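Local structure of DNA-dependent metalloprotease SPRTN (Homo sapiens, 6MDW) at residues Phe32-Leu41 and Leu89-Val100. The protein cleaves proteins covalently cross-linked to DNA, acting as a DNA-dependent, zinc-dependent metalloendopeptidase that protects genome integrity during DNA synthesis. Numbering follows the deposited sequence. Where two conformers were deposited one is given.
With ZN (zinc ion), chain F.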
ATOM      1  N   PHE A  32     -14.176   4.051   5.954  1.00  8.67           N
ATOM      2  CA  PHE A  32     -12.987   4.806   6.321  1.00  8.72           C
ATOM      3  C   PHE A  32     -12.889   6.114   5.549  1.00  8.31           C
ATOM      4  O   PHE A  32     -12.404   7.102   6.079  1.00  8.72           O
ATOM      5  CB  PHE A  32     -11.732   3.940   6.154  1.00  8.82           C
ATOM      6  CG  PHE A  32     -11.667   2.712   7.025  1.00  9.04           C
ATOM      7  CD1 PHE A  32     -12.448   2.566   8.169  1.00 10.94           C
ATOM      8  CD2 PHE A  32     -10.805   1.687   6.699  1.00 10.55           C
ATOM      9  CE1 PHE A  32     -12.336   1.450   8.984  1.00 10.85           C
ATOM     10  CE2 PHE A  32     -10.686   0.577   7.515  1.00 10.30           C
ATOM     11  CZ  PHE A  32     -11.461   0.451   8.648  1.00 11.43           C
ATOM     12  N   ASN A  33     -13.365   6.152   4.303  1.00  9.26           N
ATOM     13  CA  ASN A  33     -13.423   7.384   3.553  1.00  8.64           C
ATOM     14  C   ASN A  33     -14.278   8.397   4.321  1.00  8.54           C
ATOM     15  O   ASN A  33     -13.862   9.558   4.543  1.00  9.89           O
ATOM     16  CB  ASN A  33     -13.971   7.139   2.152  1.00  9.70           C
ATOM     17  CG  ASN A  33     -14.095   8.419   1.355  1.00 11.84           C
ATOM     18  OD1 ASN A  33     -13.226   9.270   1.419  1.00 10.82           O
ATOM     19  ND2 ASN A  33     -15.144   8.514   0.549  1.00 17.27           N
ATOM     20  N   ASP A  34     -15.409   7.908   4.830  1.00  9.31           N
ATOM     21  CA  ASP A  34     -16.376   8.759   5.563  1.00 12.65           C
ATOM     22  C   ASP A  34     -15.803   9.176   6.929  1.00 12.20           C
ATOM     23  O   ASP A  34     -15.901  10.350   7.358  1.00 13.74           O
ATOM     24  CB  ASP A  34     -17.692   8.004   5.740  1.00 13.00           C
ATOM     25  CG  ASP A  34     -18.718   8.715   6.609  1.00 17.04           C
ATOM     26  OD1 ASP A  34     -18.990   9.881   6.301  1.00 22.07           O
ATOM     27  OD2 ASP A  34     -19.190   8.093   7.610  1.00 25.61           O
ATOM     28  N   GLN A  35     -15.248   8.228   7.672  1.00  9.56           N
ATOM     29  CA  GLN A  35     -14.883   8.457   9.075  1.00 10.56           C
ATOM     30  C   GLN A  35     -13.536   9.166   9.231  1.00 10.58           C
ATOM     31  O   GLN A  35     -13.387   9.904  10.219  1.00 12.03           O
ATOM     32  CB  GLN A  35     -14.851   7.149   9.849  1.00 11.74           C
ATOM     33  CG  GLN A  35     -16.240   6.547  10.010  1.00 14.09           C
ATOM     34  CD  GLN A  35     -16.238   5.357  10.926  1.00 16.59           C
ATOM     35  OE1 GLN A  35     -15.235   4.680  11.103  1.00 15.62           O
ATOM     36  NE2 GLN A  35     -17.392   5.108  11.531  1.00 27.19           N
ATOM     37  N   PHE A  36     -12.577   8.948   8.309  1.00  8.86           N
ATOM     38  CA  PHE A  36     -11.215   9.374   8.513  1.00  9.57           C
ATOM     39  C   PHE A  36     -10.682  10.271   7.410  1.00  7.55           C
ATOM     40  O   PHE A  36      -9.630  10.876   7.657  1.00 10.18           O
ATOM     41  CB  PHE A  36     -10.284   8.165   8.693  1.00  8.56           C
ATOM     42  CG  PHE A  36     -10.750   7.261   9.800  1.00  8.52           C
ATOM     43  CD1 PHE A  36     -10.949   7.772  11.075  1.00 11.51           C
ATOM     44  CD2 PHE A  36     -11.036   5.928   9.559  1.00 10.70           C
ATOM     45  CE1 PHE A  36     -11.455   6.975  12.085  1.00 13.75           C
ATOM     46  CE2 PHE A  36     -11.530   5.132  10.581  1.00 15.01           C
ATOM     47  CZ  PHE A  36     -11.748   5.665  11.830  1.00 14.43           C
ATOM     48  N   PHE A  37     -11.332  10.398   6.240  1.00  6.81           N
ATOM     49  CA  PHE A  37     -10.779  11.146   5.122  1.00  6.77           C
ATOM     50  C   PHE A  37     -11.778  12.148   4.552  1.00  7.20           C
ATOM     51  O   PHE A  37     -11.610  12.622   3.459  1.00  7.56           O
ATOM     52  CB  PHE A  37     -10.269  10.200   4.019  1.00  5.96           C
ATOM     53  CG  PHE A  37      -9.114   9.350   4.489  1.00  6.29           C
ATOM     54  CD1 PHE A  37      -7.845   9.893   4.574  1.00  6.62           C
ATOM     55  CD2 PHE A  37      -9.332   8.072   4.947  1.00  7.86           C
ATOM     56  CE1 PHE A  37      -6.773   9.135   5.033  1.00  6.93           C
ATOM     57  CE2 PHE A  37      -8.259   7.302   5.375  1.00  8.56           C
ATOM     58  CZ  PHE A  37      -6.992   7.833   5.422  1.00  7.54           C
ATOM     59  N   TRP A  38     -12.752  12.515   5.391  1.00  9.00           N
ATOM     60  CA  TRP A  38     -13.705  13.632   5.130  1.00  8.83           C
ATOM     61  C   TRP A  38     -14.451  13.453   3.794  1.00  7.95           C
ATOM     62  O   TRP A  38     -14.860  14.434   3.150  1.00 10.04           O
ATOM     63  CB  TRP A  38     -12.961  14.966   5.201  1.00  8.90           C
ATOM     64  CG  TRP A  38     -12.166  15.149   6.451  1.00  9.07           C
ATOM     65  CD1 TRP A  38     -12.642  15.520   7.671  1.00 10.88           C
ATOM     66  CD2 TRP A  38     -10.753  14.926   6.622  1.00 10.19           C
ATOM     67  NE1 TRP A  38     -11.624  15.563   8.581  1.00 11.05           N
ATOM     68  CE2 TRP A  38     -10.452  15.216   7.961  1.00 10.36           C
ATOM     69  CE3 TRP A  38      -9.714  14.561   5.759  1.00  9.71           C
ATOM     70  CZ2 TRP A  38      -9.156  15.158   8.472  1.00 10.32           C
ATOM     71  CZ3 TRP A  38      -8.435  14.478   6.261  1.00 10.69           C
ATOM     72  CH2 TRP A  38      -8.162  14.773   7.602  1.00 10.48           C
ATOM     73  N   GLY A  39     -14.605  12.202   3.327  1.00  8.36           N
ATOM     74  CA  GLY A  39     -15.297  11.899   2.082  1.00  9.98           C
ATOM     75  C   GLY A  39     -14.449  12.133   0.841  1.00 11.57           C
ATOM     76  O   GLY A  39     -14.930  11.920  -0.281  1.00 16.56           O
ATOM     77  N   GLN A  40     -13.191  12.554   0.980  1.00  9.76           N
ATOM     78  CA  GLN A  40     -12.407  13.051  -0.132  1.00  9.98           C
ATOM     79  C   GLN A  40     -11.852  11.964  -1.076  1.00 11.94           C
ATOM     80  O   GLN A  40     -11.318  12.314  -2.113  1.00 13.25           O
ATOM     81  CB  GLN A  40     -11.269  13.920   0.381  1.00 10.09           C
ATOM     82  CG  GLN A  40     -11.777  15.236   0.961  1.00 11.10           C
ATOM     83  CD  GLN A  40     -10.649  16.152   1.344  1.00  9.59           C
ATOM     84  OE1 GLN A  40     -10.370  16.319   2.517  1.00 11.69           O
ATOM     85  NE2 GLN A  40     -10.013  16.780   0.356  1.00 11.45           N
ATOM     86  N   LEU A  41     -12.079  10.683  -0.800  0.50 11.51           N
ATOM     87  CA  LEU A  41     -11.452   9.629  -1.644  0.50 10.73           C
ATOM     88  C   LEU A  41     -12.433   9.061  -2.678  0.50 16.38           C
ATOM     89  O   LEU A  41     -12.306   7.913  -3.071  0.50 12.91           O
ATOM     90  CB  LEU A  41     -10.924   8.531  -0.723  0.50 10.62           C
ATOM     91  CG  LEU A  41      -9.889   8.995   0.306  0.50  9.62           C
ATOM     92  CD1 LEU A  41      -9.329   7.816   1.087  0.50 12.06           C
ATOM     93  CD2 LEU A  41      -8.761   9.777  -0.360  0.50  9.74           C
ATOM     94  N   LEU A  89      -4.846  -1.200   4.773  1.00  6.60           N
ATOM     95  CA  LEU A  89      -5.745  -0.398   3.950  1.00  6.85           C
ATOM     96  C   LEU A  89      -5.597   1.075   4.349  1.00  6.08           C
ATOM     97  O   LEU A  89      -5.529   1.944   3.487  1.00  6.80           O
ATOM     98  CB  LEU A  89      -7.184  -0.876   4.155  1.00  7.54           C
ATOM     99  CG  LEU A  89      -8.271  -0.014   3.499  1.00  8.99           C
ATOM    100  CD1 LEU A  89      -8.072   0.164   2.019  1.00  8.47           C
ATOM    101  CD2 LEU A  89      -9.646  -0.572   3.786  1.00  9.31           C
ATOM    102  N   LEU A  90      -5.570   1.348   5.668  1.00  6.65           N
ATOM    103  CA  LEU A  90      -5.546   2.760   6.112  1.00  7.34           C
ATOM    104  C   LEU A  90      -4.229   3.410   5.676  1.00  6.05           C
ATOM    105  O   LEU A  90      -4.207   4.565   5.279  1.00  6.95           O
ATOM    106  CB  LEU A  90      -5.784   2.838   7.617  1.00  6.54           C
ATOM    107  CG  LEU A  90      -7.227   2.644   8.042  1.00  7.07           C
ATOM    108  CD1 LEU A  90      -7.293   2.446   9.534  1.00  7.60           C
ATOM    109  CD2 LEU A  90      -8.116   3.787   7.565  1.00  8.79           C
ATOM    110  N   HIS A  91      -3.115   2.657   5.753  1.00  5.60           N
ATOM    111  CA  HIS A  91      -1.833   3.147   5.275  1.00  6.99           C
ATOM    112  C   HIS A  91      -1.921   3.569   3.803  1.00  6.17           C
ATOM    113  O   HIS A  91      -1.531   4.670   3.438  1.00  5.78           O
ATOM    114  CB  HIS A  91      -0.760   2.074   5.497  1.00  7.48           C
ATOM    115  CG  HIS A  91       0.610   2.416   5.021  1.00  7.54           C
ATOM    116  ND1 HIS A  91       1.693   2.512   5.895  1.00  8.93           N
ATOM    117  CD2 HIS A  91       1.103   2.648   3.779  1.00  9.51           C
ATOM    118  CE1 HIS A  91       2.773   2.814   5.187  1.00  8.03           C
ATOM    119  NE2 HIS A  91       2.443   2.919   3.891  1.00  7.98           N
ATOM    120  N   GLU A  92      -2.471   2.684   2.967  1.00  6.00           N
ATOM    121  CA  GLU A  92      -2.612   2.995   1.559  1.00  6.06           C
ATOM    122  C   GLU A  92      -3.546   4.191   1.336  1.00  6.26           C
ATOM    123  O   GLU A  92      -3.306   5.015   0.468  1.00  7.47           O
ATOM    124  CB  GLU A  92      -3.131   1.797   0.754  1.00  6.88           C
ATOM    125  CG  GLU A  92      -2.225   0.575   0.817  1.00 10.44           C
ATOM    126  CD  GLU A  92      -0.781   0.852   0.479  1.00 14.14           C
ATOM    127  OE1 GLU A  92      -0.474   1.728  -0.360  1.00 13.37           O
ATOM    128  OE2 GLU A  92       0.075   0.173   1.104  1.00 26.11           O
ATOM    129  N   MET A  93      -4.623   4.275   2.125  1.00  5.41           N
ATOM    130  CA  MET A  93      -5.551   5.409   1.964  1.00  5.99           C
ATOM    131  C   MET A  93      -4.903   6.748   2.317  1.00  6.81           C
ATOM    132  O   MET A  93      -5.275   7.772   1.721  1.00  7.20           O
ATOM    133  CB  MET A  93      -6.807   5.149   2.791  1.00  5.57           C
ATOM    134  CG  MET A  93      -7.672   4.005   2.224  1.00  6.52           C
ATOM    135  SD  MET A  93      -9.160   3.634   3.210  1.00  8.82           S
ATOM    136  CE  MET A  93     -10.183   5.043   2.776  1.00  9.19           C
ATOM    137  N   ILE A  94      -3.934   6.751   3.231  1.00  6.05           N
ATOM    138  CA  ILE A  94      -3.202   7.977   3.522  1.00  6.64           C
ATOM    139  C   ILE A  94      -2.390   8.387   2.294  1.00  6.16           C
ATOM    140  O   ILE A  94      -2.418   9.526   1.858  1.00  7.07           O
ATOM    141  CB  ILE A  94      -2.295   7.837   4.757  1.00  6.06           C
ATOM    142  CG1 ILE A  94      -3.130   7.596   6.019  1.00  6.66           C
ATOM    143  CG2 ILE A  94      -1.469   9.089   4.885  1.00  7.51           C
ATOM    144  CD1 ILE A  94      -2.286   7.235   7.201  1.00  8.02           C
ATOM    145  N   HIS A  95      -1.675   7.436   1.690  1.00  6.54           N
ATOM    146  CA  HIS A  95      -0.966   7.755   0.436  1.00  6.67           C
ATOM    147  C   HIS A  95      -1.956   8.292  -0.598  1.00  8.25           C
ATOM    148  O   HIS A  95      -1.669   9.264  -1.317  1.00  8.07           O
ATOM    149  CB  HIS A  95      -0.264   6.514  -0.120  1.00  6.86           C
ATOM    150  CG  HIS A  95       0.972   6.081   0.610  1.00  6.99           C
ATOM    151  ND1 HIS A  95       2.029   6.928   0.933  1.00  8.57           N
ATOM    152  CD2 HIS A  95       1.325   4.850   1.043  1.00  8.79           C
ATOM    153  CE1 HIS A  95       2.960   6.200   1.552  1.00  9.50           C
ATOM    154  NE2 HIS A  95       2.548   4.929   1.648  1.00  8.94           N
ATOM    155  N   ALA A  96      -3.094   7.639  -0.737  1.00  6.07           N
ATOM    156  CA  ALA A  96      -4.097   8.083  -1.714  1.00  7.40           C
ATOM    157  C   ALA A  96      -4.549   9.520  -1.379  1.00  8.57           C
ATOM    158  O   ALA A  96      -4.738  10.334  -2.275  1.00  9.05           O
ATOM    159  CB  ALA A  96      -5.260   7.139  -1.728  1.00  7.60           C
ATOM    160  N   TYR A  97      -4.809   9.806  -0.097  1.00  7.56           N
ATOM    161  CA  TYR A  97      -5.282  11.124   0.279  1.00  7.84           C
ATOM    162  C   TYR A  97      -4.257  12.196  -0.080  1.00  8.84           C
ATOM    163  O   TYR A  97      -4.635  13.275  -0.567  1.00  9.56           O
ATOM    164  CB  TYR A  97      -5.583  11.176   1.778  1.00  8.10           C
ATOM    165  CG  TYR A  97      -6.163  12.502   2.207  1.00  8.97           C
ATOM    166  CD1 TYR A  97      -7.511  12.721   2.090  1.00  8.81           C
ATOM    167  CD2 TYR A  97      -5.378  13.499   2.748  1.00 10.28           C
ATOM    168  CE1 TYR A  97      -8.086  13.923   2.465  1.00  8.92           C
ATOM    169  CE2 TYR A  97      -5.927  14.724   3.098  1.00 10.19           C
ATOM    170  CZ  TYR A  97      -7.291  14.916   2.982  1.00  9.98           C
ATOM    171  OH  TYR A  97      -7.848  16.137   3.319  1.00 12.04           O
ATOM    172  N   LEU A  98      -2.969  11.944   0.187  1.00  8.64           N
ATOM    173  CA  LEU A  98      -1.925  12.908  -0.137  1.00  8.80           C
ATOM    174  C   LEU A  98      -1.837  13.113  -1.647  1.00 12.42           C
ATOM    175  O   LEU A  98      -1.606  14.229  -2.096  1.00 12.74           O
ATOM    176  CB  LEU A  98      -0.596  12.481   0.487  1.00 10.38           C
ATOM    177  CG  LEU A  98      -0.581  12.445   2.009  1.00 13.12           C
ATOM    178  CD1 LEU A  98       0.749  11.941   2.523  1.00 15.79           C
ATOM    179  CD2 LEU A  98      -0.853  13.817   2.597  1.00 14.24           C
ATOM    180  N   PHE A  99      -2.089  12.070  -2.437  1.00  8.99           N
ATOM    181  CA  PHE A  99      -2.102  12.203  -3.892  1.00 10.42           C
ATOM    182  C   PHE A  99      -3.292  13.074  -4.339  1.00 12.46           C
ATOM    183  O   PHE A  99      -3.108  14.047  -5.136  1.00 14.58           O
ATOM    184  CB  PHE A  99      -2.108  10.828  -4.584  1.00 11.03           C
ATOM    185  CG  PHE A  99      -2.411  10.922  -6.058  1.00 17.42           C
ATOM    186  CD1 PHE A  99      -1.426  11.327  -6.945  1.00 23.16           C
ATOM    187  CD2 PHE A  99      -3.678  10.657  -6.546  1.00 21.89           C
ATOM    188  CE1 PHE A  99      -1.701  11.421  -8.301  1.00 22.06           C
ATOM    189  CE2 PHE A  99      -3.952  10.759  -7.901  1.00 30.09           C
ATOM    190  CZ  PHE A  99      -2.967  11.156  -8.767  1.00 27.10           C
ATOM    191  N   VAL A 100      -4.504  12.756  -3.877  1.00 11.86           N
ATOM    192  CA  VAL A 100      -5.796  13.369  -4.277  0.50 13.15           C
ATOM    193  C   VAL A 100      -5.744  14.866  -3.967  1.00 15.50           C
ATOM    194  O   VAL A 100      -6.396  15.684  -4.627  1.00 17.20           O
ATOM    195  CB  VAL A 100      -6.988  12.734  -3.521  0.50 15.65           C
ATOM    196  CG1 VAL A 100      -8.274  13.550  -3.640  0.50 15.59           C
ATOM    197  CG2 VAL A 100      -7.243  11.295  -3.929  0.50 15.87           C
TER
HETATM  198 ZN    ZN F 805       3.730   3.360   2.383  1.00 11.10          ZN
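Phe32, Phe37 and Leu41, from the end of helix 25-36 and the loop after it, pack an apolar layer against Leu90, Met93 and Tyr97 of helix 82-100, the helix of the SprT-like protease domain that carries the HExxH motif and two ligands of the catalytic zinc. This helix is two-sided: His91 and His95 of the motif bind the metal, and the active-site Glu92 takes no part in this contact, while residues one helical turn apart build the core behind them. The short helical segments cross at -72°, and side chains fill the space between. Leu90 CD2 lies 3.5 Å from Phe32 CD2 and also meets the edge of the Phe37 ring. Met93 bends at its last torsion (chi3 74°), which carries CE in among Phe32 CB, Asn33 N and Leu41 CD1. The sulfur makes an oblique Met-aromatic contact with Phe37, whose CE2 rests 3.7 Å from Met93 CB.

Farther along, Tyr97 holds CG anti to its own N (chi1 -176°) and reaches across to the type I' turn Phe37-Gln40. Its ring meets those of Phe37 and Trp38 obliquely, and its hydroxyl donates to Gln40 OE1 (2.7 Å), standing above the amide's carbonyl plane. A phenylalanine here would take away the hydroxyl and probably leave Gln40 OE1 without its mate and the amide freer to turn. The end of the helix holds the turn: Asn33 O accepts from Phe37 N and Gly39 N, and Asn33 OD1 accepts from Leu41 N (2.9 Å).

Helix 112-125 adjoins this layer through Ile121 against Phe37 and Phe114 against Ile94, while strand 68-73 touches helix 82-100 through Ile70 at Met93 and Cys68 at Ala96.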